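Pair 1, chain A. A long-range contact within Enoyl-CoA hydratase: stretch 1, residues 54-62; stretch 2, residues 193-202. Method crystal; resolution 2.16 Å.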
# COMPACT_ATOMS: atom_id res chain seq x y z
N LYS A 54 22.95 20.82 -7.72
CA LYS A 54 22.07 19.87 -8.37
C LYS A 54 22.50 18.42 -8.11
O LYS A 54 21.71 17.49 -8.28
CB LYS A 54 22.04 20.14 -9.88
CG LYS A 54 21.27 21.41 -10.28
CD LYS A 54 21.97 22.68 -9.85
CE LYS A 54 21.39 23.92 -10.55
NZ LYS A 54 19.99 24.25 -10.16
N VAL A 55 23.75 18.24 -7.69
CA VAL A 55 24.26 16.91 -7.41
C VAL A 55 25.11 16.89 -6.15
O VAL A 55 25.82 17.85 -5.85
CB VAL A 55 25.14 16.38 -8.58
CG1 VAL A 55 25.60 14.96 -8.29
CG2 VAL A 55 24.35 16.42 -9.88
N VAL A 56 25.03 15.80 -5.40
CA VAL A 56 25.81 15.68 -4.18
C VAL A 56 26.58 14.37 -4.19
O VAL A 56 26.01 13.30 -4.40
CB VAL A 56 24.92 15.71 -2.92
CG1 VAL A 56 25.80 15.53 -1.68
CG2 VAL A 56 24.15 17.02 -2.85
N ILE A 57 27.89 14.46 -3.99
CA ILE A 57 28.72 13.27 -3.94
C ILE A 57 29.19 13.08 -2.50
O ILE A 57 29.76 13.99 -1.90
CB ILE A 57 29.98 13.38 -4.82
CG1 ILE A 57 29.61 13.65 -6.27
CG2 ILE A 57 30.78 12.09 -4.73
CD1 ILE A 57 30.82 13.91 -7.17
N VAL A 58 28.94 11.91 -1.94
CA VAL A 58 29.39 11.66 -0.59
C VAL A 58 30.62 10.76 -0.71
O VAL A 58 30.55 9.67 -1.28
CB VAL A 58 28.30 10.97 0.24
CG1 VAL A 58 28.79 10.74 1.67
CG2 VAL A 58 27.03 11.82 0.24
N MSE A 59 31.75 11.23 -0.19
CA MSE A 59 32.98 10.45 -0.23
C MSE A 59 33.72 10.50 1.09
O MSE A 59 33.38 11.26 1.99
CB MSE A 59 33.89 10.90 -1.39
CG MSE A 59 33.89 12.38 -1.69
SE MSE A 59 35.17 12.83 -3.10
CE MSE A 59 34.06 12.63 -4.67
N SER A 60 34.75 9.66 1.22
CA SER A 60 35.53 9.57 2.44
C SER A 60 36.99 9.94 2.21
O SER A 60 37.57 9.61 1.18
CB SER A 60 35.46 8.14 3.00
OG SER A 60 36.33 7.96 4.10
N ASP A 61 37.58 10.63 3.18
CA ASP A 61 38.98 11.03 3.09
C ASP A 61 39.84 10.06 3.88
O ASP A 61 41.05 10.25 4.02
CB ASP A 61 39.20 12.44 3.64
CG ASP A 61 38.48 13.50 2.83
OD1 ASP A 61 38.41 13.37 1.59
OD2 ASP A 61 37.99 14.48 3.44
N VAL A 62 39.21 9.01 4.42
CA VAL A 62 39.93 8.01 5.19
C VAL A 62 40.39 6.89 4.26
O VAL A 62 39.60 6.30 3.52
CB VAL A 62 39.04 7.43 6.32
CG1 VAL A 62 39.81 6.39 7.11
CG2 VAL A 62 38.59 8.56 7.24
N THR A 193 38.19 6.06 -9.39
CA THR A 193 36.86 6.14 -8.79
C THR A 193 36.33 7.55 -8.59
O THR A 193 35.23 7.87 -9.03
CB THR A 193 36.84 5.38 -7.45
OG1 THR A 193 37.20 4.02 -7.68
CG2 THR A 193 35.45 5.43 -6.83
N ARG A 194 37.11 8.40 -7.93
CA ARG A 194 36.70 9.78 -7.69
C ARG A 194 36.56 10.53 -9.01
O ARG A 194 35.62 11.30 -9.21
CB ARG A 194 37.71 10.51 -6.81
CG ARG A 194 37.72 10.07 -5.38
CD ARG A 194 38.36 11.13 -4.51
NE ARG A 194 38.30 10.77 -3.10
CZ ARG A 194 38.61 11.60 -2.11
NH1 ARG A 194 39.02 12.84 -2.38
NH2 ARG A 194 38.52 11.20 -0.85
N GLU A 195 37.51 10.29 -9.89
CA GLU A 195 37.54 10.92 -11.20
C GLU A 195 36.28 10.61 -12.00
O GLU A 195 35.58 11.51 -12.44
CB GLU A 195 38.77 10.44 -11.98
CG GLU A 195 39.02 11.17 -13.28
CD GLU A 195 40.13 10.52 -14.10
OE1 GLU A 195 40.91 9.73 -13.53
OE2 GLU A 195 40.21 10.80 -15.32
N ARG A 196 35.99 9.33 -12.17
CA ARG A 196 34.82 8.92 -12.94
C ARG A 196 33.49 9.27 -12.25
O ARG A 196 32.50 9.54 -12.93
CB ARG A 196 34.90 7.43 -13.26
CG ARG A 196 36.18 7.08 -14.04
CD ARG A 196 36.16 5.67 -14.58
NE ARG A 196 35.03 5.46 -15.47
CZ ARG A 196 34.78 4.32 -16.10
NH1 ARG A 196 35.59 3.28 -15.94
NH2 ARG A 196 33.71 4.21 -16.88
N THR A 197 33.48 9.28 -10.92
CA THR A 197 32.27 9.65 -10.19
C THR A 197 31.99 11.13 -10.47
O THR A 197 30.86 11.51 -10.78
CB THR A 197 32.42 9.45 -8.67
OG1 THR A 197 32.60 8.06 -8.38
CG2 THR A 197 31.19 9.96 -7.93
N ARG A 198 33.03 11.96 -10.35
CA ARG A 198 32.90 13.40 -10.59
C ARG A 198 32.51 13.67 -12.04
O ARG A 198 31.77 14.61 -12.32
CB ARG A 198 34.22 14.11 -10.27
CG ARG A 198 34.42 14.38 -8.79
CD ARG A 198 35.86 14.68 -8.45
NE ARG A 198 36.02 14.98 -7.03
CZ ARG A 198 37.15 14.82 -6.34
NH1 ARG A 198 38.23 14.36 -6.95
NH2 ARG A 198 37.19 15.12 -5.05
N GLU A 199 33.02 12.85 -12.95
CA GLU A 199 32.72 13.00 -14.37
C GLU A 199 31.23 12.75 -14.60
O GLU A 199 30.59 13.45 -15.39
CB GLU A 199 33.55 12.02 -15.19
CG GLU A 199 33.30 12.07 -16.68
CD GLU A 199 34.24 11.15 -17.45
OE1 GLU A 199 35.47 11.35 -17.35
OE2 GLU A 199 33.74 10.24 -18.15
N TYR A 200 30.68 11.77 -13.89
CA TYR A 200 29.26 11.43 -14.01
C TYR A 200 28.43 12.58 -13.46
O TYR A 200 27.47 13.01 -14.09
CB TYR A 200 28.98 10.14 -13.22
CG TYR A 200 27.55 9.63 -13.30
CD1 TYR A 200 26.53 10.21 -12.54
CD2 TYR A 200 27.23 8.53 -14.11
CE1 TYR A 200 25.23 9.70 -12.57
CE2 TYR A 200 25.93 8.02 -14.14
CZ TYR A 200 24.93 8.60 -13.37
OH TYR A 200 23.66 8.08 -13.37
N ALA A 201 28.83 13.08 -12.30
CA ALA A 201 28.12 14.20 -11.68
C ALA A 201 28.19 15.43 -12.57
O ALA A 201 27.22 16.17 -12.70
CB ALA A 201 28.71 14.49 -10.30
N ARG A 202 29.36 15.67 -13.17
CA ARG A 202 29.53 16.82 -14.05
C ARG A 202 28.49 16.79 -15.17
O ARG A 202 27.83 17.80 -15.43
CB ARG A 202 30.94 16.85 -14.65
CG ARG A 202 32.02 17.37 -13.70
CD ARG A 202 33.33 17.64 -14.43
NE ARG A 202 34.05 16.41 -14.80
CZ ARG A 202 34.85 15.75 -13.98
NH1 ARG A 202 35.05 16.18 -12.74
NH2 ARG A 202 35.47 14.65 -14.39
O HOH W 1 39.96 14.74 -0.56

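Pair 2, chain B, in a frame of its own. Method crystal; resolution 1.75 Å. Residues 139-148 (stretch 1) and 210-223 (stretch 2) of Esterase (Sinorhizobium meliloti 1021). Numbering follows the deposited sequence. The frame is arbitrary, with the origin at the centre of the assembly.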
# COMPACT_ATOMS: atom_id res chain seq x y z
N PRO B 139 -27.39 -8.77 0.11
CA PRO B 139 -27.88 -8.27 -1.16
C PRO B 139 -27.90 -9.37 -2.20
O PRO B 139 -27.11 -10.32 -2.14
CB PRO B 139 -26.89 -7.19 -1.55
CG PRO B 139 -25.87 -7.12 -0.49
CD PRO B 139 -26.41 -7.84 0.70
N GLU B 140 -28.80 -9.24 -3.17
CA GLU B 140 -28.75 -10.05 -4.35
C GLU B 140 -27.62 -9.54 -5.25
O GLU B 140 -27.22 -8.39 -5.15
CB GLU B 140 -30.07 -9.91 -5.12
CG GLU B 140 -31.26 -10.42 -4.32
CD GLU B 140 -31.21 -11.92 -4.15
OE1 GLU B 140 -30.81 -12.64 -5.12
OE2 GLU B 140 -31.58 -12.39 -3.04
N ILE B 141 -27.12 -10.42 -6.09
CA ILE B 141 -26.02 -10.06 -7.02
C ILE B 141 -26.36 -10.48 -8.44
O ILE B 141 -26.74 -11.66 -8.70
CB ILE B 141 -24.74 -10.77 -6.57
CG1 ILE B 141 -24.32 -10.31 -5.16
CG2 ILE B 141 -23.57 -10.38 -7.49
CD1 ILE B 141 -23.13 -11.10 -4.58
N LEU B 142 -26.20 -9.56 -9.37
CA LEU B 142 -26.38 -9.78 -10.80
C LEU B 142 -25.03 -9.62 -11.51
O LEU B 142 -24.50 -8.47 -11.51
CB LEU B 142 -27.36 -8.81 -11.34
CG LEU B 142 -28.04 -8.97 -12.68
CD1 LEU B 142 -28.71 -7.77 -13.33
CD2 LEU B 142 -27.91 -10.33 -13.42
N ILE B 143 -24.61 -10.66 -12.20
CA ILE B 143 -23.38 -10.67 -12.99
C ILE B 143 -23.77 -10.39 -14.44
O ILE B 143 -24.50 -11.15 -15.06
CB ILE B 143 -22.61 -11.96 -12.90
CG1 ILE B 143 -22.19 -12.16 -11.44
CG2 ILE B 143 -21.40 -11.97 -13.85
CD1 ILE B 143 -21.65 -13.53 -11.08
N VAL B 144 -23.25 -9.31 -15.00
CA VAL B 144 -23.52 -8.97 -16.39
C VAL B 144 -22.25 -9.13 -17.22
O VAL B 144 -21.15 -8.53 -16.93
CB VAL B 144 -24.11 -7.58 -16.52
CG1 VAL B 144 -24.43 -7.31 -17.99
CG2 VAL B 144 -25.31 -7.34 -15.62
N SER B 145 -22.30 -9.95 -18.27
CA SER B 145 -21.17 -10.09 -19.16
C SER B 145 -21.25 -8.84 -20.11
O SER B 145 -22.34 -8.49 -20.64
CB SER B 145 -21.08 -11.40 -19.93
OG SER B 145 -22.33 -11.53 -20.64
N PRO B 146 -20.12 -8.12 -20.28
CA PRO B 146 -20.19 -6.91 -21.06
C PRO B 146 -20.32 -7.34 -22.57
O PRO B 146 -19.90 -8.43 -22.98
CB PRO B 146 -18.82 -6.23 -20.85
CG PRO B 146 -17.91 -7.39 -20.50
CD PRO B 146 -18.80 -8.31 -19.65
N PRO B 147 -20.85 -6.43 -23.40
CA PRO B 147 -20.82 -6.71 -24.84
C PRO B 147 -19.43 -6.94 -25.32
O PRO B 147 -18.47 -6.23 -24.93
CB PRO B 147 -21.46 -5.47 -25.45
CG PRO B 147 -22.30 -4.91 -24.41
CD PRO B 147 -21.58 -5.18 -23.12
N PRO B 148 -19.20 -8.02 -26.07
CA PRO B 148 -17.86 -8.35 -26.42
C PRO B 148 -17.14 -7.41 -27.40
O PRO B 148 -17.78 -6.66 -28.13
CB PRO B 148 -17.95 -9.73 -27.03
CG PRO B 148 -19.37 -9.93 -27.28
CD PRO B 148 -20.18 -9.04 -26.47
N ALA B 210 -29.54 0.33 -24.50
CA ALA B 210 -30.05 -1.02 -24.78
C ALA B 210 -29.71 -1.92 -23.64
O ALA B 210 -30.51 -2.78 -23.25
CB ALA B 210 -29.52 -1.58 -26.08
N VAL B 211 -28.49 -1.75 -23.09
CA VAL B 211 -28.12 -2.52 -21.91
C VAL B 211 -29.07 -2.22 -20.80
O VAL B 211 -29.54 -3.15 -20.13
CB VAL B 211 -26.66 -2.24 -21.46
CG1 VAL B 211 -26.41 -2.92 -20.12
CG2 VAL B 211 -25.69 -2.63 -22.53
N GLY B 212 -29.32 -0.95 -20.49
CA GLY B 212 -30.17 -0.57 -19.40
C GLY B 212 -31.58 -1.12 -19.57
O GLY B 212 -32.18 -1.62 -18.61
N ARG B 213 -32.12 -1.00 -20.79
CA ARG B 213 -33.50 -1.54 -21.06
C ARG B 213 -33.54 -3.03 -20.95
O ARG B 213 -34.47 -3.60 -20.35
CB ARG B 213 -33.97 -1.21 -22.49
CG ARG B 213 -34.36 0.22 -22.67
CD ARG B 213 -35.23 0.26 -23.92
NE ARG B 213 -34.38 -0.14 -25.01
CZ ARG B 213 -33.64 0.72 -25.69
NH1 ARG B 213 -33.73 2.00 -25.41
NH2 ARG B 213 -32.85 0.29 -26.69
N GLY B 214 -32.52 -3.68 -21.49
CA GLY B 214 -32.36 -5.10 -21.41
C GLY B 214 -32.30 -5.70 -20.03
O GLY B 214 -32.75 -6.83 -19.83
N LEU B 215 -31.73 -4.96 -19.06
CA LEU B 215 -31.63 -5.46 -17.67
C LEU B 215 -32.89 -5.35 -16.86
O LEU B 215 -33.04 -5.96 -15.83
CB LEU B 215 -30.49 -4.70 -16.99
CG LEU B 215 -29.09 -5.07 -17.42
CD1 LEU B 215 -28.04 -4.04 -16.99
CD2 LEU B 215 -28.70 -6.44 -16.87
N GLU B 216 -33.87 -4.59 -17.34
CA GLU B 216 -35.02 -4.29 -16.49
C GLU B 216 -35.74 -5.57 -15.97
O GLU B 216 -36.02 -5.63 -14.81
CB GLU B 216 -36.01 -3.33 -17.16
CG GLU B 216 -37.29 -3.28 -16.37
CD GLU B 216 -38.41 -2.49 -17.02
OE1 GLU B 216 -39.35 -2.17 -16.30
OE2 GLU B 216 -38.32 -2.15 -18.20
N PRO B 217 -36.02 -6.56 -16.85
CA PRO B 217 -36.77 -7.73 -16.38
C PRO B 217 -36.04 -8.54 -15.32
O PRO B 217 -36.66 -8.90 -14.35
CB PRO B 217 -36.96 -8.55 -17.66
CG PRO B 217 -37.03 -7.53 -18.74
CD PRO B 217 -35.90 -6.57 -18.32
N VAL B 218 -34.73 -8.83 -15.51
CA VAL B 218 -33.97 -9.60 -14.54
C VAL B 218 -33.78 -8.78 -13.28
O VAL B 218 -33.86 -9.32 -12.17
CB VAL B 218 -32.67 -10.14 -15.14
CG1 VAL B 218 -31.67 -9.02 -15.36
CG2 VAL B 218 -32.06 -11.21 -14.26
N VAL B 219 -33.62 -7.47 -13.40
CA VAL B 219 -33.56 -6.60 -12.23
C VAL B 219 -34.85 -6.58 -11.42
O VAL B 219 -34.81 -6.80 -10.25
CB VAL B 219 -33.05 -5.19 -12.57
CG1 VAL B 219 -33.20 -4.28 -11.39
CG2 VAL B 219 -31.63 -5.28 -13.02
N ARG B 220 -35.98 -6.37 -12.06
CA ARG B 220 -37.21 -6.68 -11.35
C ARG B 220 -37.28 -8.10 -10.79
O ARG B 220 -37.53 -8.28 -9.65
CB ARG B 220 -38.41 -6.44 -12.27
CG ARG B 220 -38.62 -4.99 -12.66
CD ARG B 220 -39.85 -4.74 -13.51
NE ARG B 220 -39.99 -3.33 -13.88
CZ ARG B 220 -40.54 -2.41 -13.10
NH1 ARG B 220 -41.00 -2.75 -11.90
NH2 ARG B 220 -40.63 -1.16 -13.51
N MET B 221 -37.06 -9.13 -11.52
CA MET B 221 -37.20 -10.40 -10.86
C MET B 221 -36.42 -10.46 -9.54
O MET B 221 -36.92 -10.88 -8.55
CB MET B 221 -36.84 -11.53 -11.80
CG MET B 221 -36.49 -12.83 -11.15
SD MET B 221 -36.23 -14.08 -12.38
CE MET B 221 -35.74 -13.08 -13.80
N MET B 222 -35.17 -10.01 -9.56
CA MET B 222 -34.31 -10.09 -8.39
C MET B 222 -34.69 -9.17 -7.29
O MET B 222 -34.41 -9.48 -6.16
CB MET B 222 -32.87 -9.85 -8.79
CG MET B 222 -32.44 -10.89 -9.76
SD MET B 222 -30.76 -10.74 -10.24
CE MET B 222 -29.95 -11.39 -8.78
N LEU B 223 -35.37 -8.07 -7.56
CA LEU B 223 -35.77 -7.16 -6.52
C LEU B 223 -37.22 -7.49 -5.96
O LEU B 223 -37.65 -6.80 -5.04
CB LEU B 223 -35.75 -5.73 -7.02
CG LEU B 223 -34.39 -5.04 -7.30
CD1 LEU B 223 -34.60 -3.63 -7.87
CD2 LEU B 223 -33.56 -4.97 -5.99

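In both pairs a six-residue strand lies antiparallel against a helix: strand 55-60 and helix 193-202 in pair 1, strand 140-145 and helix 210-223 in pair 2. The angle between N-to-C directions is 166° in pair 1 and 161° in pair 2, the axes approach to 9.3 and 9.5 Å, and the buried surfaces, 397 and 394 Å², are nearly equal. Fourteen central residues superpose with an RMSD of 0.8 Å. The match is tightest in the strand, where Val A55, Val A56 and Ile A57 fall within 0.2 Å (CA to CA) of Glu B140, Ile B141 and Leu B142. As side chains alternate along an extended chain, the same three positions face the helix in each pair: Val A55, Ile A57 and Met A59 in pair 1, Glu B140, Leu B142 and Val B144 in pair 2.

At the central position a branched aliphatic side chain packs against the helix. Ile A57 (m, t) sets CG2 3.9 Å from Thr A197 CG2, and its CD1 reaches Ala A201 CB at 3.8 Å, Arg A198 CG at 4.0 Å and Thr A197 CG2, also at 4.0 Å. Leu B142 (t, t) directs CD1 among Leu B215 CD2 (3.8 Å), Val B218 CG1 (3.8 Å) and Val B219 CG2 (3.9 Å). Thr A197 and Val B218 match, and their side-chain centres are 0.2 Å apart, although Thr A197 OG1 is at m and Val B218 CG1 at p; the threonine turns its hydroxyl back to the helix, OG1 donating to Thr A193 O at 2.7 Å.

Where Val A55 and Glu B140 match, both sides of the contact are larger in pair 2. In pair 1 the CA atoms of Val A55 and Ala A201 are 6.4 Å apart, and Val A55 CG1 meets Ala A201 CB at 3.7 Å; in pair 2 the CA atoms of Glu B140 and Met B222 are 6.9 Å apart. The counterpart of the alanine is Met B222, whose long side chain (m, t, p) reaches across to the strand: its CE lies 3.2 Å from Ile B141 O and 3.9 Å from Glu B140 CB, and its SD is 4.1 Å from Leu B142 CG. The glutamate thus contributes its aliphatic portion to the packing.

The other end differs in chemistry. Met A59, a selenomethionine, matches Val B144, and Arg A194 matches Leu B215. In pair 2 the solution is wholly apolar: Val B144 CG2 touches Leu B215 CD2 at 3.7 Å, and beyond it Pro B147 CG lies 4.5 Å from Val B211 CG2. In pair 1 the longer Met A59 places SE over one face of the Arg A194 guanidinium, 3.7 Å from Arg A194 NE, and 3.6 Å from Arg A198 NH2. The edge of the Arg A194 group remains free for polar partners: NH2 makes a weak hydrogen bond to Ser A60 O (2.7 Å) and a salt bridge to Asp A61 OD1 (3.3 Å). A water reinforces this link, donating to Asp A61 OD1 (3.0 Å) and accepting from Arg A194 NH1 (2.8 Å). No hydrogen bond crosses pair 2.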